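PDB 1J7X: interphotoreceptor retinoid-binding protein from Xenopus laevis, which probably binds and carries retinoids through the extracellular matrix that surrounds the photoreceptors. Local coordinates for residues Q10-L15 with Q30-L35; S38-E43 with A47-Y52; F99-L104 with G109-D114; N142-L147 with E286-A291. All coordinates share one frame; numbering follows the deposited sequence.

Contact 1 of 4, residues Q10-L15 with Q30-L35; sequences QLCDIL and QHLPNL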
loop_
_atom_site.group_PDB
_atom_site.type_symbol
_atom_site.label_atom_id
_atom_site.label_comp_id
_atom_site.label_asym_id
_atom_site.label_seq_id
_atom_site.Cartn_x
_atom_site.Cartn_y
_atom_site.Cartn_z
ATOM N N GLN A 10 28.718 -8.714 2.868
ATOM C CA GLN A 10 27.970 -7.521 2.534
ATOM C C GLN A 10 26.536 -7.693 3.113
ATOM O O GLN A 10 25.961 -6.743 3.696
ATOM C CB GLN A 10 27.971 -7.377 1.040
ATOM C CG GLN A 10 29.302 -6.997 0.374
ATOM C CD GLN A 10 29.207 -6.747 -1.172
ATOM O OE1 GLN A 10 28.460 -5.846 -1.641
ATOM N NE2 GLN A 10 29.896 -7.584 -1.944
ATOM N N LEU A 11 25.984 -8.870 2.913
ATOM C CA LEU A 11 24.583 -9.152 3.402
ATOM C C LEU A 11 24.405 -8.870 4.861
ATOM O O LEU A 11 23.542 -8.071 5.326
ATOM C CB LEU A 11 24.169 -10.572 3.063
ATOM C CG LEU A 11 22.839 -11.009 3.641
ATOM C CD1 LEU A 11 21.727 -10.157 3.078
ATOM C CD2 LEU A 11 22.585 -12.461 3.400
ATOM N N CYS A 12 25.296 -9.442 5.668
ATOM C CA CYS A 12 25.190 -9.203 7.092
ATOM C C CYS A 12 25.306 -7.742 7.450
ATOM O O CYS A 12 24.611 -7.299 8.346
ATOM C CB CYS A 12 26.290 -10.020 7.822
ATOM S SG CYS A 12 25.858 -11.734 7.839
ATOM N N ASP A 13 26.150 -7.018 6.762
ATOM C CA ASP A 13 26.272 -5.610 7.012
ATOM C C ASP A 13 24.949 -4.882 6.609
ATOM O O ASP A 13 24.421 -4.053 7.353
ATOM C CB ASP A 13 27.437 -5.077 6.207
ATOM C CG ASP A 13 27.744 -3.629 6.509
ATOM O OD1 ASP A 13 27.798 -3.280 7.717
ATOM O OD2 ASP A 13 27.955 -2.794 5.561
ATOM N N ILE A 14 24.471 -5.200 5.428
ATOM C CA ILE A 14 23.272 -4.557 4.953
ATOM C C ILE A 14 22.144 -4.790 5.955
ATOM O O ILE A 14 21.461 -3.864 6.299
ATOM C CB ILE A 14 22.856 -5.165 3.588
ATOM C CG1 ILE A 14 23.911 -4.957 2.475
ATOM C CG2 ILE A 14 21.505 -4.634 3.218
ATOM C CD1 ILE A 14 24.171 -3.618 2.173
ATOM N N LEU A 15 21.924 -6.038 6.362
ATOM C CA LEU A 15 20.862 -6.437 7.297
ATOM C C LEU A 15 20.974 -5.713 8.623
ATOM O O LEU A 15 20.047 -5.134 9.061
ATOM C CB LEU A 15 20.896 -7.921 7.522
ATOM C CG LEU A 15 20.585 -8.820 6.359
ATOM C CD1 LEU A 15 20.844 -10.246 6.717
ATOM C CD2 LEU A 15 19.142 -8.581 5.966
ATOM N N GLN A 30 24.076 -15.020 14.030
ATOM C CA GLN A 30 24.542 -16.318 14.545
ATOM C C GLN A 30 24.373 -17.411 13.479
ATOM O O GLN A 30 25.271 -18.255 13.267
ATOM C CB GLN A 30 23.712 -16.728 15.766
ATOM C CG GLN A 30 23.969 -15.881 17.024
ATOM C CD GLN A 30 25.325 -16.090 17.648
ATOM O OE1 GLN A 30 25.918 -17.198 17.478
ATOM N NE2 GLN A 30 25.831 -15.048 18.409
ATOM N N HIS A 31 23.227 -17.429 12.791
ATOM C CA HIS A 31 22.972 -18.507 11.896
ATOM C C HIS A 31 23.702 -18.365 10.556
ATOM O O HIS A 31 24.211 -19.317 10.007
ATOM C CB HIS A 31 21.482 -18.605 11.656
ATOM C CG HIS A 31 20.736 -19.284 12.748
ATOM N ND1 HIS A 31 21.012 -20.566 13.155
ATOM C CD2 HIS A 31 19.702 -18.861 13.515
ATOM C CE1 HIS A 31 20.181 -20.910 14.113
ATOM N NE2 HIS A 31 19.373 -19.892 14.354
ATOM N N LEU A 32 23.624 -17.208 9.939
ATOM C CA LEU A 32 24.168 -17.079 8.605
ATOM C C LEU A 32 25.641 -17.569 8.415
ATOM O O LEU A 32 25.949 -18.212 7.416
ATOM C CB LEU A 32 24.043 -15.678 8.135
ATOM C CG LEU A 32 22.615 -15.238 7.837
ATOM C CD1 LEU A 32 22.513 -13.784 7.443
ATOM C CD2 LEU A 32 22.023 -16.154 6.719
ATOM N N PRO A 33 26.548 -17.246 9.315
ATOM C CA PRO A 33 27.915 -17.692 9.185
ATOM C C PRO A 33 28.052 -19.167 9.483
ATOM O O PRO A 33 29.064 -19.733 9.174
ATOM C CB PRO A 33 28.644 -16.825 10.236
ATOM C CG PRO A 33 27.754 -15.697 10.465
ATOM C CD PRO A 33 26.407 -16.287 10.412
ATOM N N ASN A 34 27.034 -19.773 10.042
ATOM C CA ASN A 34 27.082 -21.152 10.427
ATOM C C ASN A 34 26.668 -22.131 9.319
ATOM O O ASN A 34 26.891 -23.306 9.434
ATOM C CB ASN A 34 26.206 -21.340 11.718
ATOM C CG ASN A 34 26.240 -22.773 12.293
ATOM O OD1 ASN A 34 27.307 -23.300 12.614
ATOM N ND2 ASN A 34 25.044 -23.409 12.407
ATOM N N LEU A 35 26.002 -21.630 8.306
ATOM C CA LEU A 35 25.477 -22.481 7.269
ATOM C C LEU A 35 26.614 -23.218 6.551
ATOM O O LEU A 35 27.707 -22.819 6.528
ATOM C CB LEU A 35 24.707 -21.646 6.268
ATOM C CG LEU A 35 23.461 -20.891 6.756
ATOM C CD1 LEU A 35 22.857 -20.082 5.559
ATOM C CD2 LEU A 35 22.475 -21.814 7.329
#
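Cys12 and Leu32 mark the closest approach of the two backbones, with 8.1 Å between Cys12 CA and Leu32 CA, a spacing that leaves the whole contact to side chains. Residues 10-15 are regular helix. At Leu32 the chain is running on from helix 25-31 and still has helical torsions. One methyl group carries the packing: Leu32 CD1 enters the surface of helix 2-18 where Leu11, Cys12 and Leu15, spread over little more than a single turn, all face it. Cys12 SG lies 3.9 Å from Leu32 CD1 and takes part here as an apolar atom. Leu15 meets the same methyl tip to tip, its CD1 being 4.0 Å from Leu32 CD1, while Leu11 CD2 stays a little farther from Leu32 CD1, at 4.3 Å. Leu32 reaches this position because its CG stands opposite the carbonyl carbon (chi1 -70°) and the chain then continues extended toward CD1. No hydrogen bond crosses between the segments, and the 132 Å² they bury together is a modest, apolar patch. The packing continues around it among the N-terminal helices: Cys12 and Leu15 also lean on Leu29 and Ile25 of helix 25-31, Leu11 touches Phe249 from a loop, and Leu32 rests on Leu50 of helix 43-58, which makes this patch the meeting point of three helices.

Contact 2 of 4, residues S38-E43 with A47-Y52; sequences STVISE and AAKLNY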
loop_
_atom_site.group_PDB
_atom_site.type_symbol
_atom_site.label_atom_id
_atom_site.label_comp_id
_atom_site.label_asym_id
_atom_site.label_seq_id
_atom_site.Cartn_x
_atom_site.Cartn_y
_atom_site.Cartn_z
ATOM N N SER A 38 29.476 -25.200 1.151
ATOM C CA SER A 38 30.480 -25.779 0.335
ATOM C C SER A 38 29.711 -26.556 -0.694
ATOM O O SER A 38 30.213 -27.492 -1.250
ATOM C CB SER A 38 31.380 -26.681 1.165
ATOM O OG SER A 38 30.540 -27.588 1.853
ATOM N N THR A 39 28.491 -26.171 -0.981
ATOM C CA THR A 39 27.728 -26.871 -2.005
ATOM C C THR A 39 27.285 -25.853 -3.113
ATOM O O THR A 39 26.733 -26.211 -4.148
ATOM C CB THR A 39 26.507 -27.513 -1.349
ATOM O OG1 THR A 39 26.925 -28.373 -0.267
ATOM C CG2 THR A 39 25.747 -28.416 -2.384
ATOM N N VAL A 40 27.485 -24.571 -2.831
ATOM C CA VAL A 40 27.027 -23.494 -3.716
ATOM C C VAL A 40 28.103 -22.723 -4.417
ATOM O O VAL A 40 28.948 -22.118 -3.791
ATOM C CB VAL A 40 26.179 -22.481 -2.937
ATOM C CG1 VAL A 40 24.949 -23.180 -2.313
ATOM C CG2 VAL A 40 26.996 -21.765 -1.864
ATOM N N ILE A 41 28.042 -22.741 -5.741
ATOM C CA ILE A 41 29.042 -22.065 -6.572
ATOM C C ILE A 41 28.409 -21.433 -7.799
ATOM O O ILE A 41 28.749 -21.787 -8.941
ATOM C CB ILE A 41 30.150 -23.047 -7.034
ATOM C CG1 ILE A 41 31.250 -22.279 -7.792
ATOM C CG2 ILE A 41 29.573 -24.212 -7.896
ATOM C CD1 ILE A 41 32.000 -21.280 -6.936
ATOM N N SER A 42 27.483 -20.536 -7.572
ATOM C CA SER A 42 26.830 -19.825 -8.662
ATOM C C SER A 42 25.852 -18.875 -8.009
ATOM O O SER A 42 25.281 -19.256 -7.012
ATOM C CB SER A 42 26.065 -20.779 -9.573
ATOM O OG SER A 42 24.668 -20.818 -9.281
ATOM N N GLU A 43 25.767 -17.639 -8.494
ATOM C CA GLU A 43 24.924 -16.629 -7.929
ATOM C C GLU A 43 23.545 -17.186 -7.705
ATOM O O GLU A 43 22.903 -16.946 -6.672
ATOM C CB GLU A 43 24.886 -15.388 -8.860
ATOM C CG GLU A 43 26.281 -14.788 -8.973
ATOM C CD GLU A 43 26.331 -13.532 -9.821
ATOM O OE1 GLU A 43 25.827 -13.594 -10.975
ATOM O OE2 GLU A 43 26.908 -12.537 -9.363
ATOM N N ALA A 47 21.836 -17.171 -4.109
ATOM C CA ALA A 47 20.564 -16.504 -3.855
ATOM C C ALA A 47 19.526 -17.507 -3.268
ATOM O O ALA A 47 18.886 -17.308 -2.200
ATOM C CB ALA A 47 20.041 -15.888 -5.145
ATOM N N ALA A 48 19.422 -18.655 -3.922
ATOM C CA ALA A 48 18.479 -19.650 -3.463
ATOM C C ALA A 48 18.759 -20.159 -2.067
ATOM O O ALA A 48 17.885 -20.281 -1.216
ATOM C CB ALA A 48 18.349 -20.807 -4.463
ATOM N N LYS A 49 20.048 -20.421 -1.794
ATOM C CA LYS A 49 20.361 -20.903 -0.493
ATOM C C LYS A 49 20.079 -19.875 0.612
ATOM O O LYS A 49 19.587 -20.229 1.652
ATOM C CB LYS A 49 21.876 -21.281 -0.480
ATOM C CG LYS A 49 22.361 -21.792 0.839
ATOM C CD LYS A 49 21.635 -23.011 1.347
ATOM C CE LYS A 49 22.150 -23.533 2.695
ATOM N NZ LYS A 49 21.186 -24.545 3.339
ATOM N N LEU A 50 20.597 -18.646 0.437
ATOM C CA LEU A 50 20.387 -17.605 1.384
ATOM C C LEU A 50 18.907 -17.240 1.499
ATOM O O LEU A 50 18.469 -17.009 2.641
ATOM C CB LEU A 50 21.190 -16.380 1.102
ATOM C CG LEU A 50 22.689 -16.634 1.369
ATOM C CD1 LEU A 50 23.515 -15.544 0.715
ATOM C CD2 LEU A 50 22.851 -16.615 2.852
ATOM N N ASN A 51 18.147 -17.304 0.409
ATOM C CA ASN A 51 16.724 -17.005 0.416
ATOM C C ASN A 51 15.984 -18.057 1.257
ATOM O O ASN A 51 15.132 -17.704 2.130
ATOM C CB ASN A 51 16.124 -16.944 -0.963
ATOM C CG ASN A 51 16.392 -15.672 -1.641
ATOM O OD1 ASN A 51 16.394 -15.616 -2.897
ATOM N ND2 ASN A 51 16.440 -14.614 -0.874
ATOM N N TYR A 52 16.386 -19.313 1.129
ATOM C CA TYR A 52 15.684 -20.382 1.948
ATOM C C TYR A 52 15.980 -20.226 3.390
ATOM O O TYR A 52 15.104 -20.310 4.296
ATOM C CB TYR A 52 16.174 -21.778 1.542
ATOM C CG TYR A 52 15.167 -22.885 1.944
ATOM C CD1 TYR A 52 13.899 -22.924 1.310
ATOM C CD2 TYR A 52 15.469 -23.830 2.831
ATOM C CE1 TYR A 52 12.929 -23.928 1.577
ATOM C CE2 TYR A 52 14.526 -24.835 3.147
ATOM C CZ TYR A 52 13.229 -24.856 2.536
ATOM O OH TYR A 52 12.218 -25.907 2.718
#
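Val40 turns CG1 opposite its own carbonyl carbon (chi1 -59°), and Lys49 bends at its second torsion (chi2 58°); the first rotation presents a methyl to the helix, and the lysine's ammonium end leads away from the valine. What meets is therefore aliphatic: Val40 CG1 lies 4.1 Å from Lys49 CB, with the two side chains crossing at about a right angle. The motif is the N-terminal end of a helix together with the irregular chain that leads into it. Residues 38-42 approach helix 43-58 without regular structure, Ser42 takes the N-cap position, and its OG accepts a hydrogen bond from the backbone N of Asp45, satisfying an amide of the first turn that has no helical carbonyl before it. Val40 lies beside the first turns of the helix, its CA 7.8 Å from Lys49 CA and its side chain also touching Asp45 and Ile46. Glu43, the first residue of the helix, points its CB away from residues 47-52; its carboxylate finds a partner outside them, OE2 accepting a hydrogen bond from the backbone N of Gln253. Its carbonyl, by contrast, takes the regular alpha-helical bond of the first turn. The segments bury 123 Å² between them. The one hydrogen bond joining them runs from Ala47 N to Glu43 O, 2.8 Å long and nearly straight at 170°, and Ala47 CB lies 3.4 Å from that same Glu43 O.

Contact 3 of 4, residues F99-L104 with G109-D114; sequences FKVSIL and GYLRFD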
loop_
_atom_site.group_PDB
_atom_site.type_symbol
_atom_site.label_atom_id
_atom_site.label_comp_id
_atom_site.label_asym_id
_atom_site.label_seq_id
_atom_site.Cartn_x
_atom_site.Cartn_y
_atom_site.Cartn_z
ATOM N N PHE A 99 -11.313 12.087 -11.165
ATOM C CA PHE A 99 -12.327 11.329 -10.359
ATOM C C PHE A 99 -13.596 11.120 -11.114
ATOM O O PHE A 99 -14.234 12.110 -11.470
ATOM C CB PHE A 99 -12.641 12.043 -9.076
ATOM C CG PHE A 99 -11.462 12.361 -8.208
ATOM C CD1 PHE A 99 -10.999 11.411 -7.272
ATOM C CD2 PHE A 99 -10.742 13.502 -8.316
ATOM C CE1 PHE A 99 -9.943 11.697 -6.558
ATOM C CE2 PHE A 99 -9.711 13.804 -7.561
ATOM C CZ PHE A 99 -9.313 12.903 -6.596
ATOM N N LYS A 100 -14.001 9.874 -11.363
ATOM C CA LYS A 100 -15.252 9.512 -12.014
ATOM C C LYS A 100 -16.255 9.137 -10.945
ATOM O O LYS A 100 -16.024 8.185 -10.164
ATOM C CB LYS A 100 -15.022 8.354 -12.962
ATOM C CG LYS A 100 -16.297 7.710 -13.552
ATOM C CD LYS A 100 -15.939 6.440 -14.367
ATOM C CE LYS A 100 -17.069 5.928 -15.184
ATOM N NZ LYS A 100 -18.238 5.490 -14.413
ATOM N N VAL A 101 -17.344 9.891 -10.880
ATOM C CA VAL A 101 -18.345 9.672 -9.905
ATOM C C VAL A 101 -19.709 9.431 -10.580
ATOM O O VAL A 101 -20.080 10.298 -11.438
ATOM C CB VAL A 101 -18.476 10.872 -8.997
ATOM C CG1 VAL A 101 -19.470 10.647 -7.904
ATOM C CG2 VAL A 101 -17.104 11.214 -8.437
ATOM N N SER A 102 -20.383 8.341 -10.182
ATOM C CA SER A 102 -21.734 7.961 -10.730
ATOM C C SER A 102 -22.628 7.652 -9.584
ATOM O O SER A 102 -22.192 7.189 -8.494
ATOM C CB SER A 102 -21.672 6.682 -11.645
ATOM O OG SER A 102 -20.667 6.770 -12.638
ATOM N N ILE A 103 -23.932 7.826 -9.792
ATOM C CA ILE A 103 -24.852 7.398 -8.811
ATOM C C ILE A 103 -25.533 6.213 -9.502
ATOM O O ILE A 103 -26.312 6.403 -10.465
ATOM C CB ILE A 103 -25.868 8.453 -8.447
ATOM C CG1 ILE A 103 -25.221 9.745 -7.922
ATOM C CG2 ILE A 103 -26.875 7.860 -7.461
ATOM C CD1 ILE A 103 -24.406 9.463 -6.676
ATOM N N LEU A 104 -25.216 4.996 -9.063
ATOM C CA LEU A 104 -25.774 3.795 -9.670
ATOM C C LEU A 104 -27.201 3.590 -9.183
ATOM O O LEU A 104 -27.530 4.008 -8.091
ATOM C CB LEU A 104 -24.940 2.558 -9.270
ATOM C CG LEU A 104 -23.462 2.713 -9.688
ATOM C CD1 LEU A 104 -22.641 1.491 -9.169
ATOM C CD2 LEU A 104 -23.206 3.004 -11.182
ATOM N N GLY A 109 -23.376 4.898 -4.598
ATOM C CA GLY A 109 -22.380 5.794 -5.125
ATOM C C GLY A 109 -21.262 4.974 -5.747
ATOM O O GLY A 109 -20.890 3.923 -5.138
ATOM N N TYR A 110 -20.729 5.453 -6.865
ATOM C CA TYR A 110 -19.606 4.838 -7.527
ATOM C C TYR A 110 -18.499 5.893 -7.703
ATOM O O TYR A 110 -18.788 7.024 -8.239
ATOM C CB TYR A 110 -19.983 4.332 -8.923
ATOM C CG TYR A 110 -18.794 3.768 -9.702
ATOM C CD1 TYR A 110 -18.304 2.458 -9.431
ATOM C CD2 TYR A 110 -18.132 4.527 -10.637
ATOM C CE1 TYR A 110 -17.213 1.952 -10.156
ATOM C CE2 TYR A 110 -17.042 4.027 -11.263
ATOM C CZ TYR A 110 -16.570 2.734 -11.059
ATOM O OH TYR A 110 -15.527 2.260 -11.780
ATOM N N LEU A 111 -17.330 5.638 -7.124
ATOM C CA LEU A 111 -16.165 6.560 -7.176
ATOM C C LEU A 111 -14.998 5.822 -7.725
ATOM O O LEU A 111 -14.569 4.787 -7.186
ATOM C CB LEU A 111 -15.808 7.064 -5.786
ATOM C CG LEU A 111 -14.525 7.799 -5.617
ATOM C CD1 LEU A 111 -14.422 8.975 -6.542
ATOM C CD2 LEU A 111 -14.413 8.207 -4.242
ATOM N N ARG A 112 -14.481 6.259 -8.864
ATOM C CA ARG A 112 -13.281 5.737 -9.423
ATOM C C ARG A 112 -12.240 6.780 -9.586
ATOM O O ARG A 112 -12.561 7.898 -10.041
ATOM C CB ARG A 112 -13.506 5.039 -10.784
ATOM C CG ARG A 112 -12.241 4.630 -11.501
ATOM C CD ARG A 112 -12.500 3.937 -12.791
ATOM N NE ARG A 112 -11.277 3.801 -13.550
ATOM C CZ ARG A 112 -11.231 3.329 -14.757
ATOM N NH1 ARG A 112 -12.385 2.965 -15.377
ATOM N NH2 ARG A 112 -10.065 3.259 -15.406
ATOM N N PHE A 113 -10.946 6.429 -9.252
ATOM C CA PHE A 113 -9.808 7.257 -9.541
ATOM C C PHE A 113 -8.616 6.288 -9.633
ATOM O O PHE A 113 -8.667 5.255 -8.976
ATOM C CB PHE A 113 -9.584 8.427 -8.604
ATOM C CG PHE A 113 -9.405 8.048 -7.149
ATOM C CD1 PHE A 113 -10.476 7.608 -6.400
ATOM C CD2 PHE A 113 -8.147 8.068 -6.592
ATOM C CE1 PHE A 113 -10.301 7.280 -5.132
ATOM C CE2 PHE A 113 -8.022 7.780 -5.275
ATOM C CZ PHE A 113 -9.056 7.368 -4.575
ATOM N N ASP A 114 -7.642 6.575 -10.473
ATOM C CA ASP A 114 -6.627 5.632 -10.822
ATOM C C ASP A 114 -5.148 5.959 -10.394
ATOM O O ASP A 114 -4.198 5.305 -10.875
ATOM C CB ASP A 114 -6.622 5.422 -12.286
ATOM C CG ASP A 114 -7.899 4.895 -12.834
ATOM O OD1 ASP A 114 -8.784 4.456 -12.115
ATOM O OD2 ASP A 114 -8.089 4.939 -14.084
#
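Lys100 with Arg112 and Ser102 with Tyr110 are the hydrogen-bonded pairs of an antiparallel beta hairpin, the N-to-C directions of its strands making 163°. Each pair makes two backbone bonds; Arg112 N to Lys100 O, at 2.8 Å, is nearly straight (172°). Apolar packing occupies the face of Val101 and Leu111, where Val101 CG2 is 4.0 Å from Leu111 CD1. Beyond the pairs, the Phe99 ring lies beside Phe113, and its CE1 sits over one face of that ring, offset toward the rim, with the planes at 48°. Around Tyr110, Leu104 CD1 packs 3.9 Å from Tyr110 CB, while Lys100 NZ approaches Tyr110 CE2 obliquely at 3.7 Å. Tyr110 OH bonds to Asp146 of the next strand. Among charged groups, extended Arg112 grips Asp114 side-on: NE meets OD1 of Asp114 at 3.0 Å, in the guanidinium plane and on the syn lone pair, and NH2 reaches Asp114 OD2 at 2.9 Å. A leucine in place of Arg112 would probably leave the Asp114 carboxylate without its two-pronged mate and freer to turn. Backbone bonds thus set the register; the Val101 and Leu111 face is apolar, whereas that of Lys100, Ser102, Tyr110 and Arg112 mixes charge and polarity with an aromatic ring.

Contact 4 of 4, residues N142-L147 with E286-A291; sequences NLIIDL and EALDKA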
loop_
_atom_site.group_PDB
_atom_site.type_symbol
_atom_site.label_atom_id
_atom_site.label_comp_id
_atom_site.label_asym_id
_atom_site.label_seq_id
_atom_site.Cartn_x
_atom_site.Cartn_y
_atom_site.Cartn_z
ATOM N N ASN A 142 -24.738 3.815 0.212
ATOM C CA ASN A 142 -23.566 2.918 0.136
ATOM C C ASN A 142 -22.622 3.461 -0.954
ATOM O O ASN A 142 -23.051 4.218 -1.862
ATOM C CB ASN A 142 -24.007 1.530 -0.274
ATOM C CG ASN A 142 -24.705 0.815 0.829
ATOM O OD1 ASN A 142 -24.093 0.439 1.831
ATOM N ND2 ASN A 142 -26.015 0.639 0.657
ATOM N N LEU A 143 -21.338 3.184 -0.817
ATOM C CA LEU A 143 -20.344 3.699 -1.766
ATOM C C LEU A 143 -19.395 2.608 -2.193
ATOM O O LEU A 143 -18.899 1.841 -1.399
ATOM C CB LEU A 143 -19.531 4.811 -1.109
ATOM C CG LEU A 143 -18.371 5.359 -1.947
ATOM C CD1 LEU A 143 -18.952 6.116 -3.153
ATOM C CD2 LEU A 143 -17.457 6.331 -1.234
ATOM N N ILE A 144 -19.158 2.547 -3.468
ATOM C CA ILE A 144 -18.215 1.609 -4.082
ATOM C C ILE A 144 -17.043 2.395 -4.527
ATOM O O ILE A 144 -17.205 3.235 -5.397
ATOM C CB ILE A 144 -18.814 0.855 -5.287
ATOM C CG1 ILE A 144 -19.888 -0.135 -4.794
ATOM C CG2 ILE A 144 -17.782 0.080 -5.985
ATOM C CD1 ILE A 144 -20.911 0.432 -3.891
ATOM N N ILE A 145 -15.851 2.142 -4.022
ATOM C CA ILE A 145 -14.652 2.845 -4.440
ATOM C C ILE A 145 -13.876 1.855 -5.303
ATOM O O ILE A 145 -13.452 0.781 -4.821
ATOM C CB ILE A 145 -13.831 3.290 -3.189
ATOM C CG1 ILE A 145 -14.660 4.097 -2.200
ATOM C CG2 ILE A 145 -12.518 4.000 -3.658
ATOM C CD1 ILE A 145 -13.820 4.532 -0.993
ATOM N N ASP A 146 -13.771 2.174 -6.587
ATOM C CA ASP A 146 -13.154 1.330 -7.561
ATOM C C ASP A 146 -11.623 1.611 -7.726
ATOM O O ASP A 146 -11.240 2.624 -8.262
ATOM C CB ASP A 146 -13.827 1.500 -8.893
ATOM C CG ASP A 146 -13.447 0.436 -9.865
ATOM O OD1 ASP A 146 -12.488 -0.350 -9.619
ATOM O OD2 ASP A 146 -14.149 0.331 -10.903
ATOM N N LEU A 147 -10.731 0.741 -7.175
ATOM C CA LEU A 147 -9.334 0.918 -7.301
ATOM C C LEU A 147 -8.678 -0.103 -8.181
ATOM O O LEU A 147 -7.433 -0.313 -8.168
ATOM C CB LEU A 147 -8.695 0.824 -5.876
ATOM C CG LEU A 147 -9.179 1.850 -4.924
ATOM C CD1 LEU A 147 -8.484 1.606 -3.380
ATOM C CD2 LEU A 147 -9.002 3.252 -5.423
ATOM N N GLU A 286 -15.418 -9.245 -12.094
ATOM C CA GLU A 286 -16.606 -9.595 -11.318
ATOM C C GLU A 286 -16.824 -8.807 -10.067
ATOM O O GLU A 286 -17.839 -8.968 -9.404
ATOM C CB GLU A 286 -16.472 -11.133 -10.943
ATOM C CG GLU A 286 -16.045 -12.017 -12.136
ATOM C CD GLU A 286 -15.872 -13.545 -11.739
ATOM O OE1 GLU A 286 -15.515 -14.426 -12.578
ATOM O OE2 GLU A 286 -16.070 -13.888 -10.549
ATOM N N ALA A 287 -15.885 -7.924 -9.728
ATOM C CA ALA A 287 -15.947 -7.192 -8.468
ATOM C C ALA A 287 -17.061 -6.244 -8.272
ATOM O O ALA A 287 -17.632 -6.125 -7.175
ATOM C CB ALA A 287 -14.584 -6.510 -8.235
ATOM N N LEU A 288 -17.424 -5.560 -9.334
ATOM C CA LEU A 288 -18.562 -4.596 -9.224
ATOM C C LEU A 288 -19.872 -5.343 -9.022
ATOM O O LEU A 288 -20.654 -4.984 -8.178
ATOM C CB LEU A 288 -18.606 -3.695 -10.483
ATOM C CG LEU A 288 -19.657 -2.600 -10.420
ATOM C CD1 LEU A 288 -19.558 -1.747 -9.193
ATOM C CD2 LEU A 288 -19.550 -1.798 -11.749
ATOM N N ASP A 289 -20.041 -6.418 -9.763
ATOM C CA ASP A 289 -21.234 -7.285 -9.579
ATOM C C ASP A 289 -21.354 -7.872 -8.219
ATOM O O ASP A 289 -22.409 -7.854 -7.562
ATOM C CB ASP A 289 -21.249 -8.403 -10.559
ATOM C CG ASP A 289 -21.684 -7.951 -11.967
ATOM O OD1 ASP A 289 -22.329 -6.873 -12.031
ATOM O OD2 ASP A 289 -21.307 -8.564 -12.998
ATOM N N LYS A 290 -20.209 -8.295 -7.693
ATOM C CA LYS A 290 -20.159 -8.758 -6.319
ATOM C C LYS A 290 -20.480 -7.777 -5.241
ATOM O O LYS A 290 -21.241 -8.033 -4.291
ATOM C CB LYS A 290 -18.777 -9.396 -6.080
ATOM C CG LYS A 290 -18.637 -10.057 -4.768
ATOM C CD LYS A 290 -19.411 -11.367 -4.688
ATOM C CE LYS A 290 -19.276 -12.101 -3.414
ATOM N NZ LYS A 290 -20.097 -13.426 -3.530
ATOM N N ALA A 291 -19.992 -6.556 -5.367
ATOM C CA ALA A 291 -20.307 -5.566 -4.480
ATOM C C ALA A 291 -21.826 -5.239 -4.421
ATOM O O ALA A 291 -22.408 -5.116 -3.394
ATOM C CB ALA A 291 -19.521 -4.275 -4.919
#
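Ile144, which meets Leu288 and Ala291 of helix 287-296, is reached along the strand after Asn142 and Leu143, and those two make no contact with residues 286-291. At Ile144 the CB points toward the helix, and both branches of the side chain are used. CG2 stands opposite the backbone N, and CG1 opposite the carbonyl carbon (chi1 -70°), which spreads them toward different helix residues. Ile144 CG2 lies 4.1 Å from Leu288 CD1, the side chains crossing at about a right angle, and Ile144 CG1 lies 4.2 Å from Ala291 CB. Three positions separate Leu288 and Ala291, close to one helical turn, so the isoleucine sits against both. The backbones come to 7.5 Å between Ile144 CA and Ala291 CA, a spacing consistent with the small side chain of Ala291. Within the sheet, Ile144 also touches Ile108 and Leu208 of the strands on either side. Ile145, next in sequence, takes no part, and Asp146 forms a salt bridge through OD2 with Arg148 NH2. Ile233 of strand 231-234 touches Ala291 as well, placing the helix across more than one strand of the mixed sheet of this S41-related domain, in the ClpP/crotonase clan. No hydrogen bond links the two segments, which bury 100 Å² between them; the side-chain contacts found are between aliphatic carbons at van der Waals distance, implying cohesion by exclusion of water, without directional bonds.

The four contacts fall into two groups at opposite sides of the chain's centre. Contacts 1 and 2 lie on successive N-terminal helices that pack together, with centres about 13 Å apart; Leu11 CD2 of contact 1 comes to 4.2 Å from Leu50 CD1 on the helix of contact 2. Contacts 3 and 4 have centres about 10 Å apart and reach one mixed sheet, in which strands 108-112 and 142-146 are neighbours joined by Gly109 O and Ile144 N at 2.8 Å. The groups do not touch: the centres of contacts 1 and 3 are about 50 Å apart, and the nearest atoms of contacts 2 and 4 about 29 Å. No ligand is available to place a retinoid site relative to either.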